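Local coordinates for protein ethylbenzene dehydrogenase alpha-subunit (Aromatoleum aromaticum, PDB 2IVF) that is the alpha-subunit of a molybdopterin oxidoreductase and holds a molybdenum atom, two pterin guanine dinucleotides and an iron/sulfur cluster, at residues V300-L308 against L828-M836; G445-H453 against A962-R970. All coordinates share one frame; numbering follows the deposited sequence.

Interaction 1 (V300-L308 against L828-M836); sequences VGSDAAFWL and LPTHKDTPM. With MGD (2-amino-5,6-dimercapto-7-methyl-3,7,8a,9-tetrahydro-8-oxa-1,3,9,10-tetraaza-anthracen-4-one guanosine dinucleotide), chain M.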
loop_
_atom_site.group_PDB
_atom_site.type_symbol
_atom_site.label_atom_id
_atom_site.label_comp_id
_atom_site.label_asym_id
_atom_site.label_seq_id
_atom_site.Cartn_x
_atom_site.Cartn_y
_atom_site.Cartn_z
ATOM N N VAL A 300 -8.713 -21.276 -6.763
ATOM C CA VAL A 300 -7.712 -20.530 -7.549
ATOM C C VAL A 300 -7.797 -20.995 -8.996
ATOM O O VAL A 300 -7.743 -22.167 -9.238
ATOM C CB VAL A 300 -6.296 -20.758 -7.031
ATOM C CG1 VAL A 300 -5.325 -20.039 -7.910
ATOM C CG2 VAL A 300 -6.189 -20.309 -5.547
ATOM N N GLY A 301 -7.972 -20.058 -9.939
ATOM C CA GLY A 301 -7.976 -20.352 -11.351
ATOM C C GLY A 301 -9.247 -20.915 -11.964
ATOM O O GLY A 301 -9.264 -21.223 -13.150
ATOM N N SER A 302 -10.304 -21.061 -11.164
ATOM C CA SER A 302 -11.526 -21.678 -11.623
ATOM C C SER A 302 -12.628 -20.721 -12.057
ATOM O O SER A 302 -13.767 -21.186 -12.273
ATOM C CB SER A 302 -12.104 -22.588 -10.537
ATOM O OG SER A 302 -12.537 -21.843 -9.417
ATOM N N ASP A 303 -12.332 -19.418 -12.136
ATOM C CA ASP A 303 -13.350 -18.421 -12.432
ATOM C C ASP A 303 -14.205 -18.674 -13.669
ATOM O O ASP A 303 -15.383 -18.300 -13.695
ATOM C CB ASP A 303 -12.732 -17.034 -12.566
ATOM C CG ASP A 303 -12.079 -16.556 -11.298
ATOM O OD1 ASP A 303 -11.249 -17.304 -10.711
ATOM O OD2 ASP A 303 -12.333 -15.391 -10.926
ATOM N N ALA A 304 -13.627 -19.262 -14.712
ATOM C CA ALA A 304 -14.404 -19.586 -15.924
ATOM C C ALA A 304 -15.628 -20.396 -15.575
ATOM O O ALA A 304 -16.702 -20.158 -16.111
ATOM C CB ALA A 304 -13.579 -20.348 -16.916
ATOM N N ALA A 305 -15.456 -21.407 -14.723
ATOM C CA ALA A 305 -16.575 -22.274 -14.384
ATOM C C ALA A 305 -17.671 -21.441 -13.700
ATOM O O ALA A 305 -18.869 -21.689 -13.875
ATOM C CB ALA A 305 -16.104 -23.443 -13.507
ATOM N N PHE A 306 -17.266 -20.508 -12.861
ATOM C CA PHE A 306 -18.256 -19.658 -12.176
ATOM C C PHE A 306 -19.043 -18.881 -13.218
ATOM O O PHE A 306 -20.272 -18.904 -13.245
ATOM C CB PHE A 306 -17.603 -18.763 -11.129
ATOM C CG PHE A 306 -18.516 -17.663 -10.614
ATOM C CD1 PHE A 306 -19.496 -17.923 -9.658
ATOM C CD2 PHE A 306 -18.412 -16.388 -11.110
ATOM C CE1 PHE A 306 -20.351 -16.909 -9.231
ATOM C CE2 PHE A 306 -19.265 -15.403 -10.699
ATOM C CZ PHE A 306 -20.229 -15.663 -9.751
ATOM N N TRP A 307 -18.334 -18.229 -14.116
ATOM C CA TRP A 307 -18.978 -17.344 -15.065
ATOM C C TRP A 307 -19.747 -18.120 -16.126
ATOM O O TRP A 307 -20.810 -17.673 -16.549
ATOM C CB TRP A 307 -17.984 -16.399 -15.719
ATOM C CG TRP A 307 -17.509 -15.375 -14.833
ATOM C CD1 TRP A 307 -16.297 -15.302 -14.282
ATOM C CD2 TRP A 307 -18.244 -14.250 -14.369
ATOM N NE1 TRP A 307 -16.204 -14.202 -13.483
ATOM C CE2 TRP A 307 -17.395 -13.524 -13.533
ATOM C CE3 TRP A 307 -19.547 -13.773 -14.593
ATOM C CZ2 TRP A 307 -17.794 -12.351 -12.901
ATOM C CZ3 TRP A 307 -19.937 -12.604 -13.956
ATOM C CH2 TRP A 307 -19.059 -11.904 -13.145
ATOM N N LEU A 308 -19.287 -19.305 -16.468
ATOM C CA LEU A 308 -20.058 -20.121 -17.380
ATOM C C LEU A 308 -21.357 -20.615 -16.665
ATOM O O LEU A 308 -22.416 -20.760 -17.279
ATOM C CB LEU A 308 -19.202 -21.268 -17.881
ATOM C CG LEU A 308 -18.026 -20.833 -18.779
ATOM C CD1 LEU A 308 -17.064 -21.999 -19.080
ATOM C CD2 LEU A 308 -18.556 -20.228 -20.096
ATOM N N LEU A 828 -14.686 -22.179 -27.598
ATOM C CA LEU A 828 -15.593 -21.436 -26.731
ATOM C C LEU A 828 -14.943 -21.178 -25.381
ATOM O O LEU A 828 -14.042 -21.922 -24.971
ATOM C CB LEU A 828 -16.906 -22.210 -26.516
ATOM C CG LEU A 828 -17.944 -22.234 -27.645
ATOM C CD1 LEU A 828 -19.077 -23.210 -27.304
ATOM C CD2 LEU A 828 -18.508 -20.798 -27.939
ATOM N N PRO A 829 -15.436 -20.163 -24.655
ATOM C CA PRO A 829 -14.939 -20.015 -23.284
ATOM C C PRO A 829 -15.239 -21.320 -22.534
ATOM O O PRO A 829 -16.240 -21.966 -22.783
ATOM C CB PRO A 829 -15.740 -18.848 -22.716
ATOM C CG PRO A 829 -16.356 -18.170 -23.921
ATOM C CD PRO A 829 -16.510 -19.201 -24.968
ATOM N N THR A 830 -14.326 -21.712 -21.665
ATOM C CA THR A 830 -14.358 -23.019 -21.072
ATOM C C THR A 830 -13.479 -22.959 -19.848
ATOM O O THR A 830 -12.621 -22.075 -19.743
ATOM C CB THR A 830 -13.849 -24.084 -22.023
ATOM O OG1 THR A 830 -14.224 -25.361 -21.495
ATOM C CG2 THR A 830 -12.320 -23.979 -22.171
ATOM N N HIS A 831 -13.721 -23.881 -18.921
ATOM C CA HIS A 831 -12.918 -23.972 -17.709
ATOM C C HIS A 831 -11.785 -25.001 -17.905
ATOM O O HIS A 831 -12.021 -26.153 -18.354
ATOM C CB HIS A 831 -13.752 -24.420 -16.517
ATOM C CG HIS A 831 -12.908 -24.743 -15.329
ATOM N ND1 HIS A 831 -12.016 -23.835 -14.804
ATOM C CD2 HIS A 831 -12.737 -25.887 -14.632
ATOM C CE1 HIS A 831 -11.354 -24.400 -13.807
ATOM N NE2 HIS A 831 -11.782 -25.637 -13.674
ATOM N N LYS A 832 -10.563 -24.551 -17.645
ATOM C CA LYS A 832 -9.408 -25.437 -17.521
ATOM C C LYS A 832 -8.750 -25.132 -16.223
ATOM O O LYS A 832 -8.507 -23.970 -15.926
ATOM C CB LYS A 832 -8.384 -25.219 -18.632
ATOM C CG LYS A 832 -8.846 -25.744 -20.021
ATOM C CD LYS A 832 -7.741 -25.528 -21.095
ATOM C CE LYS A 832 -8.059 -26.086 -22.483
ATOM N NZ LYS A 832 -6.871 -25.871 -23.360
ATOM N N ASP A 833 -8.442 -26.165 -15.452
ATOM C CA ASP A 833 -7.703 -25.941 -14.227
ATOM C C ASP A 833 -6.265 -25.487 -14.519
ATOM O O ASP A 833 -5.694 -25.750 -15.590
ATOM C CB ASP A 833 -7.835 -27.097 -13.232
ATOM C CG ASP A 833 -9.196 -27.034 -12.443
ATOM O OD1 ASP A 833 -9.941 -28.012 -12.481
ATOM O OD2 ASP A 833 -9.543 -25.998 -11.801
ATOM N N THR A 834 -5.730 -24.675 -13.618
ATOM C CA THR A 834 -4.343 -24.247 -13.747
ATOM C C THR A 834 -3.454 -25.430 -14.016
ATOM O O THR A 834 -3.590 -26.470 -13.349
ATOM C CB THR A 834 -3.872 -23.653 -12.426
ATOM O OG1 THR A 834 -4.918 -22.817 -11.906
ATOM C CG2 THR A 834 -2.560 -22.865 -12.629
ATOM N N PRO A 835 -2.543 -25.321 -14.996
ATOM C CA PRO A 835 -1.545 -26.363 -15.172
ATOM C C PRO A 835 -0.732 -26.581 -13.890
ATOM O O PRO A 835 -0.630 -25.679 -13.075
ATOM C CB PRO A 835 -0.680 -25.790 -16.268
ATOM C CG PRO A 835 -1.615 -25.020 -17.083
ATOM C CD PRO A 835 -2.421 -24.297 -16.048
ATOM N N MET A 836 -0.228 -27.786 -13.697
ATOM C CA MET A 836 0.536 -28.139 -12.498
ATOM C C MET A 836 1.970 -27.625 -12.619
ATOM O O MET A 836 2.940 -28.362 -12.575
ATOM C CB MET A 836 0.472 -29.664 -12.252
ATOM C CG MET A 836 -0.919 -30.062 -11.664
ATOM S SD MET A 836 -1.057 -31.821 -11.345
ATOM C CE MET A 836 -0.336 -31.837 -9.695
HETATM P PB MGD M . -3.708 -8.024 -7.640
HETATM O O1B MGD M . -3.070 -7.253 -6.538
HETATM O O2B MGD M . -2.839 -9.035 -8.295
HETATM O O3B MGD M . -4.349 -7.167 -8.798
HETATM O O3A MGD M . -3.650 -4.734 -8.508
HETATM P PA MGD M . -4.922 -5.646 -8.820
HETATM O O1A MGD M . -5.882 -5.367 -7.747
HETATM O O2A MGD M . -5.349 -5.452 -10.193
HETATM O "O5'" MGD M . -5.013 -8.783 -7.086
HETATM C "C5'" MGD M . -4.898 -9.611 -5.920
HETATM C "C4'" MGD M . -6.150 -10.470 -5.763
HETATM O "O4'" MGD M . -6.209 -11.436 -6.802
HETATM C "C3'" MGD M . -5.855 -11.289 -4.528
HETATM O "O3'" MGD M . -6.410 -10.587 -3.422
HETATM C "C2'" MGD M . -6.588 -12.606 -4.811
HETATM O "O2'" MGD M . -7.687 -12.759 -3.893
HETATM C "C1'" MGD M . -7.079 -12.443 -6.260
HETATM N N9 MGD M . -6.875 -13.718 -6.987
HETATM C C8 MGD M . -5.745 -14.427 -7.129
HETATM N N7 MGD M . -5.954 -15.502 -7.898
HETATM C C5 MGD M . -7.261 -15.453 -8.263
HETATM C C6 MGD M . -8.119 -16.248 -9.010
HETATM O O6 MGD M . -7.806 -17.314 -9.554
HETATM N N1 MGD M . -9.441 -15.816 -9.150
HETATM C C2 MGD M . -9.969 -14.654 -8.566
HETATM N N2 MGD M . -11.293 -14.324 -8.750
HETATM N N3 MGD M . -9.117 -13.890 -7.869
HETATM C C4 MGD M . -7.818 -14.284 -7.698
HETATM C C10 MGD M . -2.529 -4.761 -9.314
HETATM C C11 MGD M . -2.130 -3.339 -9.621
HETATM O O11 MGD M . -1.911 -2.699 -8.431
HETATM C C12 MGD M . -0.935 -3.199 -10.576
HETATM S S12 MGD M . -0.655 -4.338 -11.886
HETATM C C13 MGD M . -0.061 -2.153 -10.414
HETATM S S13 MGD M . 1.267 -1.982 -11.509
HETATM C C14 MGD M . -0.233 -1.184 -9.295
HETATM N N15 MGD M . 0.720 -1.599 -8.226
HETATM C C16 MGD M . 0.456 -1.337 -6.868
HETATM C C17 MGD M . 1.368 -1.569 -5.870
HETATM O O17 MGD M . 2.497 -2.058 -6.117
HETATM N N18 MGD M . 0.988 -1.273 -4.546
HETATM C C19 MGD M . -0.226 -0.749 -4.223
HETATM N N19 MGD M . -0.487 -0.508 -2.923
HETATM N N20 MGD M . -1.103 -0.571 -5.222
HETATM C C21 MGD M . -0.781 -0.816 -6.502
HETATM N N22 MGD M . -1.709 -0.607 -7.516
HETATM C C23 MGD M . -1.684 -1.327 -8.756
HETATM O O HOH W 1 -11.301 -21.010 -14.992
HETATM O O HOH W 2 -7.290 -21.956 -14.720
#
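Pro829 meets Leu308 where the loop 828-836 begins to run along the first turns of helix 303-316, the helix whose start binds the guanine of MGD in this molybdopterin oxidoreductase. The two side chains cross at about a right angle, Leu308 CD2 lying 4.1 Å from Pro829 CB. At Thr830 the contact is with backbone: Leu308 CD1 reaches its CA, and Ala304 CB sits 3.4 Å from its carbonyl O. His831 fills the middle. With CG anti to the backbone N (chi1 170°), its ring swings in beside the helix start, where Ala305 CB covers one face and CE1 comes 3.5 Å from Ser302 CA. No direct hydrogen bond joins the two segments; water does that work. One water takes the N-H of Ala304, donates to Gly301 O and lies in the ring plane 2.9 Å from His831 ND1. A second water donates to both Gly301 O and Lys832 O, so the glycine carbonyl accepts two water bonds. Beyond Asp833, Thr834 OG1 packs near Gly301 CA, while Lys844 binds both Thr834 OG1 and Val300 O. The amide of the same glycine, Gly301 N, donates to MGD O6. Asp303 reads the other polar atoms of that guanine edge with both carboxylate oxygens, and MGD N1 points almost straight at OD1, 2.8 Å away with an angle of 176°.

Interaction 2 (G445-H453 against A962-R970); sequences GFSSAKSYH and APVTDRGVR. With MGD (2-amino-5,6-dimercapto-7-methyl-3,7,8a,9-tetrahydro-8-oxa-1,3,9,10-tetraaza-anthracen-4-one guanosine dinucleotide), chain M.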
loop_
_atom_site.group_PDB
_atom_site.type_symbol
_atom_site.label_atom_id
_atom_site.label_comp_id
_atom_site.label_asym_id
_atom_site.label_seq_id
_atom_site.Cartn_x
_atom_site.Cartn_y
_atom_site.Cartn_z
ATOM N N GLY A 445 -8.824 -7.346 -12.082
ATOM C CA GLY A 445 -7.481 -6.941 -11.797
ATOM C C GLY A 445 -6.481 -7.773 -12.535
ATOM O O GLY A 445 -6.799 -8.681 -13.298
ATOM N N PHE A 446 -5.246 -7.497 -12.239
ATOM C CA PHE A 446 -4.176 -8.049 -13.049
ATOM C C PHE A 446 -3.674 -9.385 -12.556
ATOM O O PHE A 446 -2.767 -9.981 -13.172
ATOM C CB PHE A 446 -3.082 -7.008 -13.245
ATOM C CG PHE A 446 -3.479 -5.875 -14.152
ATOM C CD1 PHE A 446 -3.694 -6.088 -15.516
ATOM C CD2 PHE A 446 -3.642 -4.597 -13.653
ATOM C CE1 PHE A 446 -4.063 -5.030 -16.374
ATOM C CE2 PHE A 446 -4.006 -3.530 -14.517
ATOM C CZ PHE A 446 -4.216 -3.767 -15.870
ATOM N N SER A 447 -4.331 -9.935 -11.529
ATOM C CA SER A 447 -4.160 -11.355 -11.257
ATOM C C SER A 447 -4.758 -12.204 -12.360
ATOM O O SER A 447 -4.416 -13.375 -12.477
ATOM C CB SER A 447 -4.793 -11.739 -9.925
ATOM O OG SER A 447 -3.909 -11.447 -8.847
ATOM N N SER A 448 -5.697 -11.664 -13.132
ATOM C CA SER A 448 -6.263 -12.469 -14.242
ATOM C C SER A 448 -5.162 -12.757 -15.254
ATOM O O SER A 448 -4.947 -13.917 -15.743
ATOM C CB SER A 448 -7.400 -11.704 -14.925
ATOM O OG SER A 448 -7.973 -12.499 -15.972
ATOM N N ALA A 449 -4.442 -11.702 -15.618
ATOM C CA ALA A 449 -3.379 -11.899 -16.629
ATOM C C ALA A 449 -2.272 -12.780 -16.098
ATOM O O ALA A 449 -1.582 -13.440 -16.847
ATOM C CB ALA A 449 -2.789 -10.579 -17.067
ATOM N N LYS A 450 -2.101 -12.809 -14.787
ATOM C CA LYS A 450 -1.096 -13.647 -14.187
ATOM C C LYS A 450 -1.616 -15.040 -13.905
ATOM O O LYS A 450 -0.993 -15.784 -13.152
ATOM C CB LYS A 450 -0.604 -12.978 -12.930
ATOM C CG LYS A 450 0.060 -11.645 -13.257
ATOM C CD LYS A 450 0.348 -10.818 -12.024
ATOM C CE LYS A 450 0.853 -9.451 -12.349
ATOM N NZ LYS A 450 -0.189 -8.554 -12.878
ATOM N N SER A 451 -2.755 -15.408 -14.486
ATOM C CA SER A 451 -3.242 -16.788 -14.404
ATOM C C SER A 451 -3.042 -17.394 -15.776
ATOM O O SER A 451 -3.313 -16.751 -16.770
ATOM C CB SER A 451 -4.714 -16.844 -14.017
ATOM O OG SER A 451 -4.978 -16.076 -12.831
ATOM N N TYR A 452 -2.599 -18.636 -15.829
ATOM C CA TYR A 452 -2.300 -19.286 -17.114
ATOM C C TYR A 452 -3.458 -19.155 -18.095
ATOM O O TYR A 452 -3.272 -18.823 -19.284
ATOM C CB TYR A 452 -2.016 -20.747 -16.864
ATOM C CG TYR A 452 -1.382 -21.516 -17.994
ATOM C CD1 TYR A 452 -2.157 -22.021 -19.025
ATOM C CD2 TYR A 452 -0.025 -21.815 -17.984
ATOM C CE1 TYR A 452 -1.580 -22.795 -20.051
ATOM C CE2 TYR A 452 0.550 -22.585 -19.002
ATOM C CZ TYR A 452 -0.220 -23.056 -20.030
ATOM O OH TYR A 452 0.367 -23.872 -21.023
ATOM N N HIS A 453 -4.650 -19.425 -17.577
ATOM C CA HIS A 453 -5.868 -19.398 -18.355
ATOM C C HIS A 453 -6.713 -18.147 -18.035
ATOM O O HIS A 453 -7.939 -18.198 -18.113
ATOM C CB HIS A 453 -6.706 -20.655 -18.057
ATOM C CG HIS A 453 -6.073 -21.918 -18.525
ATOM N ND1 HIS A 453 -5.712 -22.104 -19.837
ATOM C CD2 HIS A 453 -5.691 -23.034 -17.864
ATOM C CE1 HIS A 453 -5.142 -23.288 -19.971
ATOM N NE2 HIS A 453 -5.121 -23.880 -18.794
ATOM N N ALA A 962 2.607 -13.914 -22.523
ATOM C CA ALA A 962 3.185 -13.290 -21.328
ATOM C C ALA A 962 3.762 -14.338 -20.362
ATOM O O ALA A 962 3.089 -15.273 -19.951
ATOM C CB ALA A 962 2.135 -12.411 -20.627
ATOM N N PRO A 963 5.043 -14.181 -19.991
ATOM C CA PRO A 963 5.720 -15.137 -19.096
ATOM C C PRO A 963 5.459 -14.857 -17.628
ATOM O O PRO A 963 6.398 -14.703 -16.832
ATOM C CB PRO A 963 7.182 -14.908 -19.448
ATOM C CG PRO A 963 7.205 -13.406 -19.680
ATOM C CD PRO A 963 5.942 -13.103 -20.424
ATOM N N VAL A 964 4.179 -14.837 -17.264
ATOM C CA VAL A 964 3.705 -14.104 -16.076
ATOM C C VAL A 964 2.715 -14.909 -15.249
ATOM O O VAL A 964 2.135 -14.391 -14.325
ATOM C CB VAL A 964 3.028 -12.789 -16.467
ATOM C CG1 VAL A 964 4.007 -11.849 -17.265
ATOM C CG2 VAL A 964 1.687 -13.018 -17.233
ATOM N N THR A 965 2.538 -16.168 -15.623
ATOM C CA THR A 965 1.450 -17.030 -15.162
ATOM C C THR A 965 1.738 -17.655 -13.807
ATOM O O THR A 965 1.660 -18.865 -13.628
ATOM C CB THR A 965 1.218 -18.130 -16.177
ATOM O OG1 THR A 965 2.429 -18.879 -16.349
ATOM C CG2 THR A 965 0.807 -17.487 -17.552
ATOM N N ASP A 966 2.024 -16.810 -12.846
ATOM C CA ASP A 966 2.424 -17.253 -11.529
ATOM C C ASP A 966 1.274 -17.610 -10.556
ATOM O O ASP A 966 1.507 -18.225 -9.512
ATOM C CB ASP A 966 3.314 -16.197 -10.868
ATOM C CG ASP A 966 2.602 -14.917 -10.629
ATOM O OD1 ASP A 966 1.708 -14.873 -9.734
ATOM O OD2 ASP A 966 3.001 -13.919 -11.252
ATOM N N ARG A 967 0.047 -17.199 -10.874
ATOM C CA ARG A 967 -1.039 -17.370 -9.965
ATOM C C ARG A 967 -1.517 -18.817 -10.079
ATOM O O ARG A 967 -1.965 -19.273 -11.166
ATOM C CB ARG A 967 -2.166 -16.378 -10.303
ATOM C CG ARG A 967 -1.796 -14.907 -10.262
ATOM C CD ARG A 967 -1.647 -14.439 -8.792
ATOM N NE ARG A 967 -1.638 -12.994 -8.634
ATOM C CZ ARG A 967 -0.562 -12.227 -8.518
ATOM N NH1 ARG A 967 0.658 -12.733 -8.539
ATOM N NH2 ARG A 967 -0.711 -10.924 -8.355
ATOM N N GLY A 968 -1.366 -19.568 -8.984
ATOM C CA GLY A 968 -1.795 -20.937 -8.944
ATOM C C GLY A 968 -0.665 -21.923 -9.142
ATOM O O GLY A 968 -0.886 -23.119 -9.212
ATOM N N VAL A 969 0.567 -21.418 -9.246
ATOM C CA VAL A 969 1.716 -22.292 -9.267
ATOM C C VAL A 969 1.670 -23.183 -8.023
ATOM O O VAL A 969 1.188 -22.779 -6.942
ATOM C CB VAL A 969 3.013 -21.504 -9.388
ATOM C CG1 VAL A 969 4.278 -22.392 -9.052
ATOM C CG2 VAL A 969 3.111 -20.942 -10.839
ATOM N N ARG A 970 2.140 -24.400 -8.187
ATOM C CA ARG A 970 2.138 -25.345 -7.115
ATOM C C ARG A 970 3.353 -25.185 -6.223
ATOM O O ARG A 970 4.486 -25.137 -6.698
ATOM C CB ARG A 970 2.136 -26.767 -7.669
ATOM C CG ARG A 970 0.894 -27.115 -8.482
ATOM C CD ARG A 970 -0.409 -26.749 -7.783
ATOM N NE ARG A 970 -1.621 -27.236 -8.452
ATOM C CZ ARG A 970 -2.193 -28.436 -8.226
ATOM N NH1 ARG A 970 -1.694 -29.321 -7.368
ATOM N NH2 ARG A 970 -3.305 -28.784 -8.866
HETATM P PB MGD M . -3.708 -8.024 -7.640
HETATM O O1B MGD M . -3.070 -7.253 -6.538
HETATM O O2B MGD M . -2.839 -9.035 -8.295
HETATM O O3B MGD M . -4.349 -7.167 -8.798
HETATM O O3A MGD M . -3.650 -4.734 -8.508
HETATM P PA MGD M . -4.922 -5.646 -8.820
HETATM O O1A MGD M . -5.882 -5.367 -7.747
HETATM O O2A MGD M . -5.349 -5.452 -10.193
HETATM O "O5'" MGD M . -5.013 -8.783 -7.086
HETATM C "C5'" MGD M . -4.898 -9.611 -5.920
HETATM C "C4'" MGD M . -6.150 -10.470 -5.763
HETATM O "O4'" MGD M . -6.209 -11.436 -6.802
HETATM C "C3'" MGD M . -5.855 -11.289 -4.528
HETATM O "O3'" MGD M . -6.410 -10.587 -3.422
HETATM C "C2'" MGD M . -6.588 -12.606 -4.811
HETATM O "O2'" MGD M . -7.687 -12.759 -3.893
HETATM C "C1'" MGD M . -7.079 -12.443 -6.260
HETATM N N9 MGD M . -6.875 -13.718 -6.987
HETATM C C8 MGD M . -5.745 -14.427 -7.129
HETATM N N7 MGD M . -5.954 -15.502 -7.898
HETATM C C5 MGD M . -7.261 -15.453 -8.263
HETATM C C6 MGD M . -8.119 -16.248 -9.010
HETATM O O6 MGD M . -7.806 -17.314 -9.554
HETATM N N1 MGD M . -9.441 -15.816 -9.150
HETATM C C2 MGD M . -9.969 -14.654 -8.566
HETATM N N2 MGD M . -11.293 -14.324 -8.750
HETATM N N3 MGD M . -9.117 -13.890 -7.869
HETATM C C4 MGD M . -7.818 -14.284 -7.698
HETATM C C10 MGD M . -2.529 -4.761 -9.314
HETATM C C11 MGD M . -2.130 -3.339 -9.621
HETATM O O11 MGD M . -1.911 -2.699 -8.431
HETATM C C12 MGD M . -0.935 -3.199 -10.576
HETATM S S12 MGD M . -0.655 -4.338 -11.886
HETATM C C13 MGD M . -0.061 -2.153 -10.414
HETATM S S13 MGD M . 1.267 -1.982 -11.509
HETATM C C14 MGD M . -0.233 -1.184 -9.295
HETATM N N15 MGD M . 0.720 -1.599 -8.226
HETATM C C16 MGD M . 0.456 -1.337 -6.868
HETATM C C17 MGD M . 1.368 -1.569 -5.870
HETATM O O17 MGD M . 2.497 -2.058 -6.117
HETATM N N18 MGD M . 0.988 -1.273 -4.546
HETATM C C19 MGD M . -0.226 -0.749 -4.223
HETATM N N19 MGD M . -0.487 -0.508 -2.923
HETATM N N20 MGD M . -1.103 -0.571 -5.222
HETATM C C21 MGD M . -0.781 -0.816 -6.502
HETATM N N22 MGD M . -1.709 -0.607 -7.516
HETATM C C23 MGD M . -1.684 -1.327 -8.756
HETATM O O HOH W 3 -1.144 -19.713 -13.544
#
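Arg967 and Ser447 meet at a phosphate of MGD, in the pocket between the loop after strand 440-444 and the loop leading into strand 969-975. Arg967 NE donates to Ser447 OG at 2.8 Å, nearly in the guanidinium plane, and NH2 donates at the edge of the group to MGD O2B, also 2.8 Å away. NH2 has a further partner in the second pterin cofactor, MD1. NH1 turns to the neighbouring Asp966, forming a salt bridge through the syn lone pair of OD1, and Asp966 OD2 pairs with Arg615. Ser447 OG lies 2.7 Å from MGD O2B and also near the ribose O4'. A bend at chi2 (-74°) carries the arginine alongside Lys450, whose CD lies over one guanidinium face toward its rim. The lysine's own NZ bends back to Phe446 O and is further held by Asp223 and Gly222 O. A backbone bond ties the two loops together as well, Arg967 N donating to Lys450 O at 2.9 Å; within 445-453, the Ser451 hydroxyl donates to Ser447 O. A water accepts from Tyr452 N and donates to Thr965 O and Arg967 O. Beside this bridge, Thr965 CG2 packs 3.6 Å from Tyr452 CA. Phe446 N completes the grip on the diphosphate by donating to MGD O2A. With positive charge at one phosphate and a main-chain N-H at the other, the contact probably offsets the negative charge of the diphosphate while fixing the arginine between both pterin cofactors.

How the interactions relate
Interactions 1 and 2 hold different parts of one MGD molecule, the guanine at 300-308 and the diphosphate, with the ribose oxygen near Ser447, at 445-453 and 962-970. Their centres lie 12 Å apart, and they touch: Lys832 CB is 3.5 Å from His453 NE2, and Pro835 CD is 3.5 Å from Tyr452 CG. Along the chain the segments alternate, 300-308, 445-453, 828-836, 962-970, so each contact brings an early segment, from the molybdopterin oxidoreductase region, against a late one. Helix 454-467, which follows 445-453, packs on Asp303, Ala304 and Pro829, while strand 969-975 pairs with strand 843-846 beyond the loop 828-836. The cofactor is thereby gripped by regions far apart in sequence.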